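PDB 5I2A: diol-dehydratase from Roseburia inulinivorans, which dehydrates 1,2-propanediol as a lyase of the glycyl radical family, working without vitamin B12. Local coordinates for residues T7-S12 and L307-A312; P296-D301 and T360-F365; A370-F375 and L394-E399. One frame throughout, in Å; residues are numbered along the deposited sequence.

In the fold
Near the N terminus, 7-12 runs extended before helix 14-22 and meets the start of helix 309-323, so contact 1 closes a loop of nearly 300 residues. Contact 2 joins helix 295-303, inside that loop, to the start of helix 362-374 beyond it; along the chain the two contacts therefore cross, and Tyr298 touches Arg309 and Ala312 where they meet. Contact 3 follows in series, closing a short loop between the end of helix 362-374 and helix 391-402. Helix 362-374 serves contacts 2 and 3, while Lys11 reaches the carbonyl of His373. Together they tie the N-terminal segment to helices 362-374 and 391-402, which pack on strand 380-385.

Contact 1. Residues T7-S12 and L307-A312; sequences TPIAKS and LTREYA
Ile9 and Arg309 make the main apolar contact between the extended segment 7-12 and the first turn of helix 309-323. The CD1 methyl of Ile9 sits over the centre of the Arg309 guanidinium, 3.8 Å above its plane, and Ile9 CG1 comes within 3.4 Å of Arg309 NH1. Arg309 is bent at chi3 (98°), which turns the flat group back across the end of the isoleucine; CD1 also packs on Arg309 CB. The other branch of Ile9 lies on the helix backbone, CG2 being 3.6 Å from Glu310 CA.

Direct polar contact is slight. Arg309 NH2 gives a weak but fairly straight hydrogen bond to Thr7 O (3.4 Å, 166° at the hydrogen), with the carbonyl oxygen at the edge of the guanidinium and in its plane. One face of the arginine is therefore used for apolar packing and its rim for the bond. Asp5 OD2 lies near NH2 as a long, weak ion pair.

Water does the rest, and both the N-H and the carbonyl of Ala10 are engaged. One molecule donates to Ala10 O (2.7 Å) and to Glu310 O (2.8 Å), joining loop and helix backbones. A second accepts from Ala10 N (3.1 Å) and donates to Glu310 OE1 (2.7 Å), the glutamate chain being folded at chi2 to bring its carboxylate round to the loop. The helix begins with Thr308 as N-cap, its OG1 accepting from Tyr311 N.

Ser12 OG, which caps Arg14 N at the start of helix 14-22, also bonds Glu314 of helix 309-323. Ile9 and Ala312 both touch Met366 of helix 362-374, while Arg309 and Ala312 lean on Tyr298 of helix 295-303.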
loop_
_atom_site.group_PDB
_atom_site.type_symbol
_atom_site.label_atom_id
_atom_site.label_comp_id
_atom_site.label_asym_id
_atom_site.label_seq_id
_atom_site.Cartn_x
_atom_site.Cartn_y
_atom_site.Cartn_z
ATOM N N THR A 7 52.325 16.009 -4.201
ATOM C CA THR A 7 52.556 17.206 -5.005
ATOM C C THR A 7 51.306 17.486 -5.846
ATOM O O THR A 7 50.769 16.579 -6.477
ATOM C CB THR A 7 53.798 17.078 -5.930
ATOM O OG1 THR A 7 53.546 16.111 -6.948
ATOM C CG2 THR A 7 55.025 16.659 -5.149
ATOM N N PRO A 8 50.828 18.740 -5.830
ATOM C CA PRO A 8 49.649 19.149 -6.607
ATOM C C PRO A 8 49.859 18.980 -8.109
ATOM O O PRO A 8 50.916 19.344 -8.620
ATOM C CB PRO A 8 49.482 20.631 -6.246
ATOM C CG PRO A 8 50.135 20.773 -4.915
ATOM C CD PRO A 8 51.291 19.804 -4.925
ATOM N N ILE A 9 48.859 18.436 -8.794
ATOM C CA ILE A 9 48.922 18.200 -10.230
ATOM C C ILE A 9 48.389 19.423 -10.978
ATOM O O ILE A 9 47.493 20.105 -10.490
ATOM C CB ILE A 9 48.124 16.936 -10.597
ATOM C CG1 ILE A 9 48.745 15.718 -9.910
ATOM C CG2 ILE A 9 48.086 16.723 -12.082
ATOM C CD1 ILE A 9 47.845 14.504 -9.895
ATOM N N ALA A 10 48.962 19.722 -12.142
ATOM C CA ALA A 10 48.624 20.945 -12.863
ATOM C C ALA A 10 47.170 20.958 -13.310
ATOM O O ALA A 10 46.542 19.910 -13.478
ATOM C CB ALA A 10 49.546 21.131 -14.075
ATOM N N LYS A 11 46.653 22.162 -13.493
ATOM C CA LYS A 11 45.295 22.374 -13.938
ATOM C C LYS A 11 45.235 22.603 -15.448
ATOM O O LYS A 11 45.898 23.494 -15.967
ATOM C CB LYS A 11 44.685 23.568 -13.197
ATOM C CG LYS A 11 43.269 23.939 -13.665
ATOM C CD LYS A 11 42.601 24.923 -12.713
ATOM C CE LYS A 11 42.402 26.274 -13.338
ATOM N NZ LYS A 11 41.258 27.000 -12.727
ATOM N N SER A 12 44.428 21.806 -16.139
ATOM C CA SER A 12 44.185 21.986 -17.570
ATOM C C SER A 12 43.425 23.278 -17.883
ATOM O O SER A 12 42.587 23.723 -17.095
ATOM C CB SER A 12 43.412 20.791 -18.125
ATOM O OG SER A 12 42.917 21.058 -19.425
ATOM N N LEU A 307 47.627 5.751 -18.149
ATOM C CA LEU A 307 47.039 6.949 -17.562
ATOM C C LEU A 307 48.114 7.813 -16.925
ATOM O O LEU A 307 48.966 7.302 -16.225
ATOM C CB LEU A 307 45.986 6.564 -16.511
ATOM C CG LEU A 307 45.354 7.679 -15.667
ATOM C CD1 LEU A 307 44.424 8.543 -16.500
ATOM C CD2 LEU A 307 44.608 7.095 -14.471
ATOM N N THR A 308 48.066 9.121 -17.151
ATOM C CA THR A 308 48.951 10.032 -16.429
ATOM C C THR A 308 48.251 10.679 -15.245
ATOM O O THR A 308 47.019 10.773 -15.215
ATOM C CB THR A 308 49.478 11.159 -17.333
ATOM O OG1 THR A 308 48.377 11.923 -17.830
ATOM C CG2 THR A 308 50.273 10.597 -18.507
ATOM N N ARG A 309 49.037 11.140 -14.280
ATOM C CA ARG A 309 48.493 11.908 -13.173
ATOM C C ARG A 309 47.758 13.150 -13.687
ATOM O O ARG A 309 46.714 13.539 -13.158
ATOM C CB ARG A 309 49.599 12.300 -12.200
ATOM C CG ARG A 309 50.081 11.131 -11.342
ATOM C CD ARG A 309 51.290 11.494 -10.504
ATOM N NE ARG A 309 50.932 11.858 -9.136
ATOM C CZ ARG A 309 51.110 13.069 -8.632
ATOM N NH1 ARG A 309 51.639 14.008 -9.392
ATOM N NH2 ARG A 309 50.773 13.343 -7.381
ATOM N N GLU A 310 48.291 13.752 -14.737
ATOM C CA GLU A 310 47.721 14.987 -15.251
ATOM C C GLU A 310 46.326 14.750 -15.829
ATOM O O GLU A 310 45.423 15.563 -15.636
ATOM C CB GLU A 310 48.633 15.616 -16.318
ATOM C CG GLU A 310 49.880 16.303 -15.774
ATOM C CD GLU A 310 50.844 15.323 -15.137
ATOM O OE1 GLU A 310 51.412 15.637 -14.072
ATOM O OE2 GLU A 310 51.019 14.228 -15.701
ATOM N N TYR A 311 46.156 13.652 -16.553
ATOM C CA TYR A 311 44.869 13.371 -17.174
ATOM C C TYR A 311 43.855 12.927 -16.128
ATOM O O TYR A 311 42.672 13.271 -16.217
ATOM C CB TYR A 311 44.997 12.303 -18.258
ATOM C CG TYR A 311 43.723 12.128 -19.055
ATOM C CD1 TYR A 311 43.184 13.189 -19.774
ATOM C CD2 TYR A 311 43.061 10.909 -19.087
ATOM C CE1 TYR A 311 42.026 13.039 -20.511
ATOM C CE2 TYR A 311 41.897 10.750 -19.820
ATOM C CZ TYR A 311 41.387 11.818 -20.524
ATOM O OH TYR A 311 40.232 11.671 -21.238
ATOM N N ALA A 312 44.328 12.165 -15.147
ATOM C CA ALA A 312 43.492 11.763 -14.024
ATOM C C ALA A 312 42.951 12.988 -13.286
ATOM O O ALA A 312 41.772 13.037 -12.951
ATOM C CB ALA A 312 44.263 10.869 -13.070
HETATM O O HOH W 1 45.138 18.324 -15.125
HETATM O O HOH W 2 51.416 18.018 -12.897
#

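Contact 2. Residues P296-D301 and T360-F365; sequences PYYEKD and TNDLSF
The ring of Tyr298 is met by two consecutive residues of helix 362-374, Leu363 over one face and Asp362 obliquely. With CG anti to the backbone N (chi1 170°), the tyrosine extends from helix 295-303 to the other helix, and it and Leu363 slide past each other in opposite directions. Leu363 CD2 makes a CH-pi contact, 4.2 Å from the ring centroid and 19° off the normal. It is displaced toward the root of the ring, 3.9 Å from Tyr298 CG, while the twin methyl CD1 rests 4.0 Å from Tyr298 CB. The leucine thus straddles the base of the tyrosine, one methyl on the ring and one on the stem.

Asp362 crosses the tyrosine at about a right angle. Its CB is 3.9 Å from Tyr298 CE2, and the carboxylate plane stands 87° from that of the ring. The polar ends do not bond directly: a water in the ring plane lies 2.5 Å from Tyr298 OH and donates to Asp362 OD2 at 2.5 Å. Both distances are shorter than usual, and their exact values are doubtful. Asp362 OD1 has its own partner, the backbone N of Asp5 near the N terminus, so the carboxylate serves both Asp5 and the bridging water. Phe262 of helix 262-279 meets the Tyr298 ring edge-to-face.

Beside this pair, Asn361 and Ser364 close the start of the helix. Asn361 OD1 accepts from Ser364 N (3.1 Å), and Asn361 N gives a bond to Ser364 OG (2.9 Å). The backbone O of Asp291 bonds Asn361 ND2 and its OD2 bonds Ser364 OG, joining the cap to helix 290-293. The reciprocal pair is a capping box, here starting the helix of a beta-alpha-beta crossover between the neighbouring parallel strands 346-350 and 380-385.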
loop_
_atom_site.group_PDB
_atom_site.type_symbol
_atom_site.label_atom_id
_atom_site.label_comp_id
_atom_site.label_asym_id
_atom_site.label_seq_id
_atom_site.Cartn_x
_atom_site.Cartn_y
_atom_site.Cartn_z
ATOM N N PRO A 296 41.170 1.780 -6.838
ATOM C CA PRO A 296 41.653 0.615 -7.593
ATOM C C PRO A 296 41.667 0.843 -9.105
ATOM O O PRO A 296 42.547 0.324 -9.783
ATOM C CB PRO A 296 40.648 -0.489 -7.223
ATOM C CG PRO A 296 40.139 -0.097 -5.898
ATOM C CD PRO A 296 40.065 1.408 -5.933
ATOM N N TYR A 297 40.721 1.626 -9.613
ATOM C CA TYR A 297 40.642 1.903 -11.043
ATOM C C TYR A 297 41.733 2.875 -11.462
ATOM O O TYR A 297 42.295 2.764 -12.544
ATOM C CB TYR A 297 39.245 2.432 -11.405
ATOM C CG TYR A 297 38.206 1.435 -10.971
ATOM C CD1 TYR A 297 37.661 1.487 -9.692
ATOM C CD2 TYR A 297 37.845 0.381 -11.800
ATOM C CE1 TYR A 297 36.758 0.538 -9.264
ATOM C CE2 TYR A 297 36.930 -0.569 -11.386
ATOM C CZ TYR A 297 36.385 -0.483 -10.121
ATOM O OH TYR A 297 35.485 -1.429 -9.698
ATOM N N TYR A 298 42.052 3.810 -10.581
ATOM C CA TYR A 298 43.137 4.735 -10.837
ATOM C C TYR A 298 44.481 3.998 -10.834
ATOM O O TYR A 298 45.269 4.119 -11.765
ATOM C CB TYR A 298 43.138 5.838 -9.796
ATOM C CG TYR A 298 44.368 6.708 -9.826
ATOM C CD1 TYR A 298 44.521 7.679 -10.802
ATOM C CD2 TYR A 298 45.369 6.577 -8.864
ATOM C CE1 TYR A 298 45.638 8.491 -10.839
ATOM C CE2 TYR A 298 46.499 7.397 -8.892
ATOM C CZ TYR A 298 46.618 8.351 -9.887
ATOM O OH TYR A 298 47.717 9.170 -9.944
ATOM N N GLU A 299 44.718 3.225 -9.783
ATOM C CA GLU A 299 45.988 2.546 -9.605
ATOM C C GLU A 299 46.310 1.599 -10.764
ATOM O O GLU A 299 47.428 1.583 -11.258
ATOM C CB GLU A 299 45.996 1.783 -8.288
ATOM C CG GLU A 299 47.312 1.093 -8.006
ATOM C CD GLU A 299 47.365 0.468 -6.631
ATOM O OE1 GLU A 299 46.505 -0.385 -6.330
ATOM O OE2 GLU A 299 48.265 0.838 -5.848
ATOM N N LYS A 300 45.324 0.831 -11.209
ATOM C CA LYS A 300 45.552 -0.128 -12.278
ATOM C C LYS A 300 45.945 0.555 -13.585
ATOM O O LYS A 300 46.900 0.142 -14.239
ATOM C CB LYS A 300 44.317 -0.995 -12.496
ATOM C CG LYS A 300 44.478 -2.013 -13.611
ATOM C CD LYS A 300 43.231 -2.864 -13.773
ATOM C CE LYS A 300 43.264 -3.621 -15.088
ATOM N NZ LYS A 300 42.109 -4.550 -15.215
ATOM N N ASP A 301 45.203 1.590 -13.964
ATOM C CA ASP A 301 45.513 2.382 -15.152
ATOM C C ASP A 301 46.918 2.961 -15.094
ATOM O O ASP A 301 47.648 2.951 -16.080
ATOM C CB ASP A 301 44.512 3.528 -15.310
ATOM C CG ASP A 301 43.441 3.232 -16.322
ATOM O OD1 ASP A 301 43.115 2.038 -16.500
ATOM O OD2 ASP A 301 42.915 4.192 -16.924
ATOM N N THR A 360 44.529 7.273 3.499
ATOM C CA THR A 360 45.024 8.279 2.570
ATOM C C THR A 360 45.654 7.633 1.347
ATOM O O THR A 360 46.386 6.669 1.468
ATOM C CB THR A 360 46.056 9.193 3.251
ATOM O OG1 THR A 360 45.468 9.789 4.407
ATOM C CG2 THR A 360 46.520 10.289 2.312
ATOM N N ASN A 361 45.336 8.144 0.166
ATOM C CA ASN A 361 45.995 7.692 -1.047
ATOM C C ASN A 361 46.159 8.862 -2.023
ATOM O O ASN A 361 45.860 10.005 -1.677
ATOM C CB ASN A 361 45.229 6.523 -1.683
ATOM C CG ASN A 361 43.794 6.875 -2.064
ATOM O OD1 ASN A 361 43.523 7.931 -2.627
ATOM N ND2 ASN A 361 42.874 5.958 -1.794
ATOM N N ASP A 362 46.623 8.580 -3.233
ATOM C CA ASP A 362 46.820 9.629 -4.225
ATOM C C ASP A 362 45.537 10.408 -4.538
ATOM O O ASP A 362 45.570 11.624 -4.713
ATOM C CB ASP A 362 47.385 9.046 -5.524
ATOM C CG ASP A 362 48.913 8.972 -5.523
ATOM O OD1 ASP A 362 49.562 9.801 -4.853
ATOM O OD2 ASP A 362 49.460 8.096 -6.211
ATOM N N LEU A 363 44.411 9.706 -4.622
ATOM C CA LEU A 363 43.155 10.374 -4.950
ATOM C C LEU A 363 42.704 11.295 -3.816
ATOM O O LEU A 363 42.058 12.307 -4.074
ATOM C CB LEU A 363 42.059 9.351 -5.279
ATOM C CG LEU A 363 42.256 8.561 -6.573
ATOM C CD1 LEU A 363 41.050 7.690 -6.875
ATOM C CD2 LEU A 363 42.512 9.499 -7.746
ATOM N N SER A 364 43.038 10.948 -2.572
ATOM C CA SER A 364 42.704 11.803 -1.432
ATOM C C SER A 364 43.216 13.241 -1.673
ATOM O O SER A 364 42.475 14.217 -1.505
ATOM C CB SER A 364 43.293 11.251 -0.122
ATOM O OG SER A 364 43.015 9.876 0.056
ATOM N N PHE A 365 44.475 13.364 -2.085
ATOM C CA PHE A 365 45.051 14.677 -2.390
ATOM C C PHE A 365 44.440 15.274 -3.655
ATOM O O PHE A 365 44.182 16.470 -3.718
ATOM C CB PHE A 365 46.580 14.584 -2.531
ATOM C CG PHE A 365 47.282 14.217 -1.250
ATOM C CD1 PHE A 365 47.661 15.190 -0.344
ATOM C CD2 PHE A 365 47.537 12.901 -0.943
ATOM C CE1 PHE A 365 48.288 14.846 0.836
ATOM C CE2 PHE A 365 48.167 12.558 0.236
ATOM C CZ PHE A 365 48.533 13.529 1.129
HETATM O O HOH W 3 49.831 8.971 -8.549
#

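Contact 3. Residues A370-F375 and L394-E399; sequences ASEHVF and LMRAAE
Glu372 OE1 takes both terminal nitrogens of Arg396. The bond from Arg396 NH2 is the stronger, at 3.0 Å and 159° at the hydrogen, and that from Arg396 NH1 is weak at 3.4 Å. One carboxylate oxygen therefore faces the outer edge of the guanidinium asymmetrically, nearer one N-H than the other, while OE2 takes no part in the pair. The oxygen lies close to the guanidinium plane and NH2 meets it nearly along its C-O axis, yet the two flat groups are turned 45° to each other, unlike the coplanar pairing in which both oxygens are used.

The reach is divided between the helices. Glu372 runs out extended from helix 362-374. Arg396 leaves helix 391-402 with CG anti to the backbone N, then bends at chi2 (79°) and continues straight at chi3, which brings its end across to the glutamate. The side chains cross at a slant. The polar link thus connects two successive helices of the beta-alpha-beta units around strand 380-385.

A second carboxylate completes a small network. Glu399, three residues (about one turn) after Arg396, offers OE2 to Arg396 NH1 at 3.4 Å, again weakly. Arg396 NH2 has a further acceptor in Thr369 OG1, three residues before Glu372 on the same helix. Phe365, also on that helix, packs against the aliphatic part of the arginine.

The contact is small, 73 Å² in all, and rests on charge far more than on apolar packing. Glu372 OE1 and Glu399 OE2 are 6.2 Å apart, and the shared guanidinium probably offsets their mutual repulsion and favours the ionised form of each.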
loop_
_atom_site.group_PDB
_atom_site.type_symbol
_atom_site.label_atom_id
_atom_site.label_comp_id
_atom_site.label_asym_id
_atom_site.label_seq_id
_atom_site.Cartn_x
_atom_site.Cartn_y
_atom_site.Cartn_z
ATOM N N ALA A 370 41.231 19.232 -6.837
ATOM C CA ALA A 370 40.136 19.497 -7.756
ATOM C C ALA A 370 39.230 20.610 -7.222
ATOM O O ALA A 370 38.772 21.456 -7.981
ATOM C CB ALA A 370 39.336 18.224 -8.031
ATOM N N SER A 371 39.004 20.632 -5.917
ATOM C CA SER A 371 38.255 21.732 -5.305
ATOM C C SER A 371 38.965 23.082 -5.497
ATOM O O SER A 371 38.326 24.112 -5.676
ATOM C CB SER A 371 38.042 21.455 -3.816
ATOM O OG SER A 371 37.141 20.383 -3.621
ATOM N N GLU A 372 40.294 23.071 -5.450
ATOM C CA GLU A 372 41.064 24.293 -5.663
ATOM C C GLU A 372 41.023 24.693 -7.141
ATOM O O GLU A 372 40.839 25.855 -7.465
ATOM C CB GLU A 372 42.509 24.101 -5.187
ATOM C CG GLU A 372 43.336 25.350 -5.147
ATOM C CD GLU A 372 44.605 25.167 -4.315
ATOM O OE1 GLU A 372 45.061 24.009 -4.149
ATOM O OE2 GLU A 372 45.136 26.181 -3.815
ATOM N N HIS A 373 41.173 23.713 -8.026
ATOM C CA HIS A 373 41.134 23.952 -9.466
ATOM C C HIS A 373 39.798 24.535 -9.930
ATOM O O HIS A 373 39.752 25.565 -10.600
ATOM C CB HIS A 373 41.395 22.653 -10.235
ATOM C CG HIS A 373 42.837 22.253 -10.299
ATOM N ND1 HIS A 373 43.266 21.134 -10.986
ATOM C CD2 HIS A 373 43.945 22.800 -9.746
ATOM C CE1 HIS A 373 44.575 21.027 -10.873
ATOM N NE2 HIS A 373 45.012 22.024 -10.124
ATOM N N VAL A 374 38.708 23.862 -9.580
ATOM C CA VAL A 374 37.398 24.249 -10.079
ATOM C C VAL A 374 36.861 25.425 -9.280
ATOM O O VAL A 374 36.226 26.306 -9.827
ATOM C CB VAL A 374 36.412 23.054 -10.035
ATOM C CG1 VAL A 374 35.023 23.475 -10.481
ATOM C CG2 VAL A 374 36.939 21.925 -10.929
ATOM N N PHE A 375 37.145 25.421 -7.981
ATOM C CA PHE A 375 36.762 26.484 -7.053
ATOM C C PHE A 375 35.280 26.871 -7.129
ATOM O O PHE A 375 34.936 28.050 -7.095
ATOM C CB PHE A 375 37.639 27.730 -7.264
ATOM C CG PHE A 375 38.043 28.403 -5.975
ATOM C CD1 PHE A 375 39.193 28.020 -5.310
ATOM C CD2 PHE A 375 37.251 29.386 -5.411
ATOM C CE1 PHE A 375 39.557 28.621 -4.121
ATOM C CE2 PHE A 375 37.605 29.986 -4.222
ATOM C CZ PHE A 375 38.758 29.602 -3.573
ATOM N N LEU A 394 46.217 16.316 6.236
ATOM C CA LEU A 394 45.627 17.345 7.094
ATOM C C LEU A 394 46.144 18.727 6.728
ATOM O O LEU A 394 45.374 19.687 6.684
ATOM C CB LEU A 394 45.908 17.073 8.574
ATOM C CG LEU A 394 45.256 15.830 9.201
ATOM C CD1 LEU A 394 45.571 15.752 10.683
ATOM C CD2 LEU A 394 43.739 15.794 8.966
ATOM N N MET A 395 47.448 18.833 6.467
ATOM C CA MET A 395 48.023 20.119 6.086
ATOM C C MET A 395 47.511 20.573 4.711
ATOM O O MET A 395 47.233 21.749 4.507
ATOM C CB MET A 395 49.551 20.049 6.107
ATOM C CG MET A 395 50.114 19.941 7.524
ATOM S SD MET A 395 49.950 21.490 8.468
ATOM C CE MET A 395 51.222 22.473 7.689
ATOM N N ARG A 396 47.370 19.638 3.782
ATOM C CA ARG A 396 46.819 19.965 2.477
ATOM C C ARG A 396 45.358 20.432 2.585
ATOM O O ARG A 396 44.924 21.329 1.864
ATOM C CB ARG A 396 46.914 18.757 1.550
ATOM C CG ARG A 396 46.450 19.027 0.158
ATOM C CD ARG A 396 47.517 19.760 -0.646
ATOM N NE ARG A 396 47.082 19.971 -2.020
ATOM C CZ ARG A 396 46.451 21.063 -2.444
ATOM N NH1 ARG A 396 46.186 22.049 -1.592
ATOM N NH2 ARG A 396 46.092 21.173 -3.720
ATOM N N ALA A 397 44.602 19.811 3.486
ATOM C CA ALA A 397 43.226 20.233 3.742
ATOM C C ALA A 397 43.216 21.664 4.290
ATOM O O ALA A 397 42.431 22.502 3.856
ATOM C CB ALA A 397 42.537 19.274 4.717
ATOM N N ALA A 398 44.113 21.923 5.237
ATOM C CA ALA A 398 44.215 23.234 5.866
ATOM C C ALA A 398 44.564 24.301 4.824
ATOM O O ALA A 398 44.039 25.406 4.864
ATOM C CB ALA A 398 45.250 23.209 6.995
ATOM N N GLU A 399 45.420 23.940 3.877
ATOM C CA GLU A 399 45.751 24.824 2.765
ATOM C C GLU A 399 44.517 25.197 1.955
ATOM O O GLU A 399 44.365 26.342 1.538
ATOM C CB GLU A 399 46.787 24.173 1.840
ATOM C CG GLU A 399 48.189 24.102 2.429
ATOM C CD GLU A 399 49.107 23.130 1.684
ATOM O OE1 GLU A 399 50.226 22.873 2.178
ATOM O OE2 GLU A 399 48.707 22.614 0.619
#